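Local structure of GH127 beta-L-arabinofuranoside (Geobacillus stearothermophilus, 4QK0) at residues Thr448-Glu460 / Arg470-Leu483. The protein probably hydrolyses beta-L-arabinofuranosides, as a glycoside hydrolase of family GH127 from a thermophilic bacillus. Residues are numbered along the deposited sequence; the frame is centred on the assembly and turned at random.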
# COMPACT_ATOMS: atom_id res chain seq x y z
N THR A 448 -43.59 -26.02 -4.90
CA THR A 448 -43.43 -25.99 -3.45
C THR A 448 -44.77 -26.32 -2.80
O THR A 448 -45.76 -26.56 -3.48
CB THR A 448 -42.87 -24.61 -3.03
OG1 THR A 448 -42.63 -24.54 -1.61
CG2 THR A 448 -43.80 -23.49 -3.42
N GLU A 449 -44.80 -26.31 -1.47
CA GLU A 449 -46.01 -26.59 -0.72
C GLU A 449 -46.28 -25.46 0.24
O GLU A 449 -45.41 -25.06 1.03
CB GLU A 449 -45.86 -27.90 0.05
CG GLU A 449 -45.70 -29.10 -0.87
CD GLU A 449 -46.87 -30.06 -0.79
OE1 GLU A 449 -47.40 -30.28 0.34
OE2 GLU A 449 -47.26 -30.60 -1.85
N ILE A 450 -47.47 -24.88 0.13
CA ILE A 450 -47.87 -23.78 0.99
C ILE A 450 -49.20 -24.24 1.62
O ILE A 450 -50.13 -24.68 0.90
CB ILE A 450 -47.98 -22.42 0.23
CG1 ILE A 450 -46.85 -22.26 -0.80
CG2 ILE A 450 -47.90 -21.23 1.20
CD1 ILE A 450 -46.95 -21.03 -1.70
N ASP A 451 -49.26 -24.19 2.96
CA ASP A 451 -50.47 -24.59 3.71
C ASP A 451 -50.93 -25.99 3.22
O ASP A 451 -52.10 -26.21 2.90
CB ASP A 451 -51.57 -23.50 3.57
CG ASP A 451 -52.33 -23.25 4.88
OD1 ASP A 451 -51.67 -23.16 5.93
OD2 ASP A 451 -53.57 -23.11 4.86
N GLY A 452 -49.95 -26.90 3.16
CA GLY A 452 -50.14 -28.30 2.76
C GLY A 452 -50.57 -28.52 1.33
O GLY A 452 -50.91 -29.62 0.94
N ARG A 453 -50.53 -27.47 0.53
CA ARG A 453 -51.01 -27.55 -0.83
C ARG A 453 -49.90 -27.27 -1.84
O ARG A 453 -49.04 -26.38 -1.64
CB ARG A 453 -52.10 -26.50 -0.98
CG ARG A 453 -52.77 -26.37 -2.36
CD ARG A 453 -53.07 -24.92 -2.59
NE ARG A 453 -53.35 -24.41 -1.25
CZ ARG A 453 -53.02 -23.21 -0.82
NH1 ARG A 453 -53.27 -22.85 0.44
NH2 ARG A 453 -52.44 -22.40 -1.67
N SER A 454 -49.98 -27.97 -2.96
CA SER A 454 -49.01 -27.84 -4.00
C SER A 454 -49.17 -26.56 -4.86
O SER A 454 -50.25 -26.28 -5.37
CB SER A 454 -49.10 -29.05 -4.89
OG SER A 454 -48.36 -28.83 -6.06
N VAL A 455 -48.07 -25.79 -4.99
CA VAL A 455 -48.10 -24.51 -5.72
C VAL A 455 -46.91 -24.37 -6.65
O VAL A 455 -45.77 -24.58 -6.24
CB VAL A 455 -48.09 -23.30 -4.77
CG1 VAL A 455 -48.23 -22.00 -5.56
CG2 VAL A 455 -49.21 -23.41 -3.76
N LYS A 456 -47.21 -23.99 -7.88
CA LYS A 456 -46.22 -23.79 -8.88
C LYS A 456 -46.07 -22.28 -9.13
O LYS A 456 -47.05 -21.56 -9.38
CB LYS A 456 -46.62 -24.54 -10.14
CG LYS A 456 -45.47 -24.98 -11.00
CD LYS A 456 -45.15 -23.93 -12.05
CE LYS A 456 -43.95 -24.31 -12.92
NZ LYS A 456 -44.33 -25.01 -14.19
N ILE A 457 -44.84 -21.81 -9.07
CA ILE A 457 -44.53 -20.40 -9.36
C ILE A 457 -43.46 -20.26 -10.43
O ILE A 457 -42.46 -20.95 -10.40
CB ILE A 457 -44.15 -19.69 -8.07
CG1 ILE A 457 -45.43 -19.53 -7.27
CG2 ILE A 457 -43.56 -18.31 -8.37
CD1 ILE A 457 -45.22 -19.18 -5.85
N MSE A 458 -43.74 -19.43 -11.42
CA MSE A 458 -42.86 -19.21 -12.56
C MSE A 458 -42.45 -17.76 -12.54
O MSE A 458 -43.31 -16.88 -12.35
CB MSE A 458 -43.67 -19.44 -13.82
CG MSE A 458 -43.07 -20.37 -14.84
SE MSE A 458 -44.42 -21.03 -16.07
CE MSE A 458 -45.81 -21.62 -14.80
N GLN A 459 -41.15 -17.49 -12.72
CA GLN A 459 -40.63 -16.12 -12.96
C GLN A 459 -40.13 -15.99 -14.38
O GLN A 459 -39.26 -16.77 -14.77
CB GLN A 459 -39.39 -15.85 -12.13
CG GLN A 459 -39.60 -15.22 -10.82
CD GLN A 459 -38.32 -14.68 -10.23
OE1 GLN A 459 -37.80 -13.66 -10.67
NE2 GLN A 459 -37.81 -15.37 -9.24
N GLU A 460 -40.59 -14.99 -15.11
CA GLU A 460 -40.03 -14.66 -16.43
C GLU A 460 -39.50 -13.24 -16.36
O GLU A 460 -40.23 -12.33 -15.96
CB GLU A 460 -41.07 -14.76 -17.54
CG GLU A 460 -41.73 -16.15 -17.63
CD GLU A 460 -42.82 -16.24 -18.71
OE1 GLU A 460 -43.92 -15.65 -18.55
OE2 GLU A 460 -42.57 -16.93 -19.71
N ARG A 470 -42.31 -11.00 -14.49
CA ARG A 470 -43.64 -11.60 -14.58
C ARG A 470 -43.67 -12.90 -13.78
O ARG A 470 -42.92 -13.82 -14.06
CB ARG A 470 -43.94 -11.85 -16.05
CG ARG A 470 -45.37 -12.22 -16.26
CD ARG A 470 -45.65 -12.86 -17.66
NE ARG A 470 -46.12 -11.80 -18.54
CZ ARG A 470 -46.15 -11.87 -19.87
NH1 ARG A 470 -45.75 -12.95 -20.54
NH2 ARG A 470 -46.59 -10.81 -20.54
N LEU A 471 -44.48 -12.91 -12.73
CA LEU A 471 -44.67 -14.10 -11.87
C LEU A 471 -46.05 -14.69 -12.12
O LEU A 471 -47.06 -14.02 -11.98
CB LEU A 471 -44.65 -13.73 -10.40
CG LEU A 471 -43.36 -13.23 -9.82
CD1 LEU A 471 -43.60 -12.66 -8.44
CD2 LEU A 471 -42.40 -14.37 -9.70
N THR A 472 -46.06 -15.95 -12.49
CA THR A 472 -47.28 -16.69 -12.65
C THR A 472 -47.41 -17.63 -11.48
O THR A 472 -46.49 -18.37 -11.14
CB THR A 472 -47.30 -17.48 -13.96
OG1 THR A 472 -47.04 -16.58 -15.03
CG2 THR A 472 -48.68 -18.08 -14.19
N VAL A 473 -48.54 -17.51 -10.80
CA VAL A 473 -48.78 -18.25 -9.59
C VAL A 473 -49.89 -19.24 -9.87
O VAL A 473 -51.04 -18.83 -10.10
CB VAL A 473 -49.19 -17.31 -8.42
CG1 VAL A 473 -49.42 -18.10 -7.14
CG2 VAL A 473 -48.10 -16.26 -8.19
N SER A 474 -49.59 -20.53 -9.76
CA SER A 474 -50.59 -21.57 -10.00
C SER A 474 -50.72 -22.58 -8.90
O SER A 474 -50.00 -23.54 -8.86
CB SER A 474 -50.21 -22.28 -11.27
OG SER A 474 -50.13 -21.28 -12.25
N PRO A 475 -51.65 -22.37 -7.96
CA PRO A 475 -51.89 -23.38 -6.95
C PRO A 475 -52.72 -24.53 -7.54
O PRO A 475 -53.47 -24.34 -8.48
CB PRO A 475 -52.64 -22.63 -5.85
CG PRO A 475 -53.14 -21.39 -6.45
CD PRO A 475 -52.52 -21.19 -7.81
N GLU A 476 -52.52 -25.74 -7.02
CA GLU A 476 -53.26 -26.92 -7.49
C GLU A 476 -54.78 -26.66 -7.37
O GLU A 476 -55.51 -26.81 -8.32
CB GLU A 476 -52.87 -28.15 -6.71
CG GLU A 476 -52.93 -29.41 -7.54
CD GLU A 476 -52.99 -30.69 -6.69
OE1 GLU A 476 -52.45 -30.70 -5.55
OE2 GLU A 476 -53.59 -31.69 -7.19
N SER A 477 -55.22 -26.17 -6.22
CA SER A 477 -56.54 -25.56 -6.11
C SER A 477 -56.44 -24.20 -5.41
O SER A 477 -55.51 -23.94 -4.64
CB SER A 477 -57.47 -26.50 -5.32
OG SER A 477 -56.97 -26.64 -3.99
N ALA A 478 -57.44 -23.36 -5.60
CA ALA A 478 -57.39 -22.00 -5.08
C ALA A 478 -57.18 -21.96 -3.58
O ALA A 478 -57.67 -22.84 -2.86
CB ALA A 478 -58.62 -21.24 -5.47
N GLY A 479 -56.45 -20.93 -3.10
CA GLY A 479 -56.14 -20.80 -1.67
C GLY A 479 -55.37 -19.52 -1.25
O GLY A 479 -54.69 -18.90 -2.05
N GLU A 480 -55.57 -19.14 0.01
CA GLU A 480 -55.05 -17.94 0.58
C GLU A 480 -53.64 -18.24 1.09
O GLU A 480 -53.43 -19.17 1.85
CB GLU A 480 -55.94 -17.46 1.71
CG GLU A 480 -55.57 -16.11 2.30
CD GLU A 480 -56.36 -15.79 3.56
OE1 GLU A 480 -57.18 -16.64 4.01
OE2 GLU A 480 -56.14 -14.69 4.11
N PHE A 481 -52.68 -17.47 0.62
CA PHE A 481 -51.36 -17.46 1.22
C PHE A 481 -50.62 -16.17 0.83
O PHE A 481 -51.09 -15.36 -0.01
CB PHE A 481 -50.56 -18.71 0.82
CG PHE A 481 -50.44 -18.92 -0.67
CD1 PHE A 481 -49.44 -18.32 -1.40
CD2 PHE A 481 -51.36 -19.70 -1.34
CE1 PHE A 481 -49.38 -18.48 -2.78
CE2 PHE A 481 -51.31 -19.88 -2.73
CZ PHE A 481 -50.31 -19.25 -3.45
N THR A 482 -49.47 -15.98 1.47
CA THR A 482 -48.67 -14.77 1.33
C THR A 482 -47.46 -15.00 0.44
O THR A 482 -46.75 -16.01 0.55
CB THR A 482 -48.24 -14.27 2.67
OG1 THR A 482 -49.41 -14.07 3.45
CG2 THR A 482 -47.48 -12.98 2.51
N LEU A 483 -47.32 -14.13 -0.52
CA LEU A 483 -46.13 -14.05 -1.38
C LEU A 483 -45.33 -12.86 -0.92
O LEU A 483 -45.87 -11.73 -0.87
CB LEU A 483 -46.54 -13.79 -2.81
CG LEU A 483 -45.80 -14.57 -3.83
CD1 LEU A 483 -46.22 -16.04 -3.65
CD2 LEU A 483 -46.13 -14.05 -5.21
O HOH W 1 -44.50 -16.01 -15.49
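Phe481 holds CG between its backbone N and carbonyl carbon (chi1 56°), and Ile450 sets CG1 anti to its carbonyl carbon, a pairing of torsions that brings the two side chains across each other at about a right angle. Ile450 CD1 lies over one ring face in a CH-pi contact, 4.0 Å from the Phe481 centroid, while Ile450 CG2 rests 3.7 Å from Phe481 CB. Val455 CG1 meets the ring's far end, 4.0 Å from Phe481 CZ. With the ring of Phe481 replaced by the methyl of an alanine, Ile450 CD1 is likely to lose its aromatic face and a gap to open beside Val455 CG1. Further along, Ile457 and Leu483 slide past each other in opposite directions, their CD1 methyls 4.0 Å apart, and Val455 CG2 lies 4.1 Å from Pro475 CB; Trp520, stacked on Phe481, extends this apolar layer.

The backbones illustrate how a regular ladder presents such a layer. Strands 453-460 and 470-475 run antiparallel at 163°, with reciprocal N-H...O bonds at the pairs Lys456-Ser474, Met458-Thr472 and Glu460-Arg470. Glu476 N continues the series to Ser454 O (2.9 Å). On the face bearing Glu460, Arg470 and Thr472, a water bonds to Glu460 OE1, Arg470 O and Thr472 OG1; the water oxygen is 2.6 Å from Thr472 OG1. Glu460 OE1 approaches the Arg470 guanidinium at its edge, a long salt bridge of 3.8 Å to NH1.

A type I' turn from Ile450 to Arg453 leads into the ladder. The whole is characteristic of a beta-sandwich in the GH127 middle domain: a hairpin of one antiparallel sheet packs its apolar face against strand 479-486 of a second sheet.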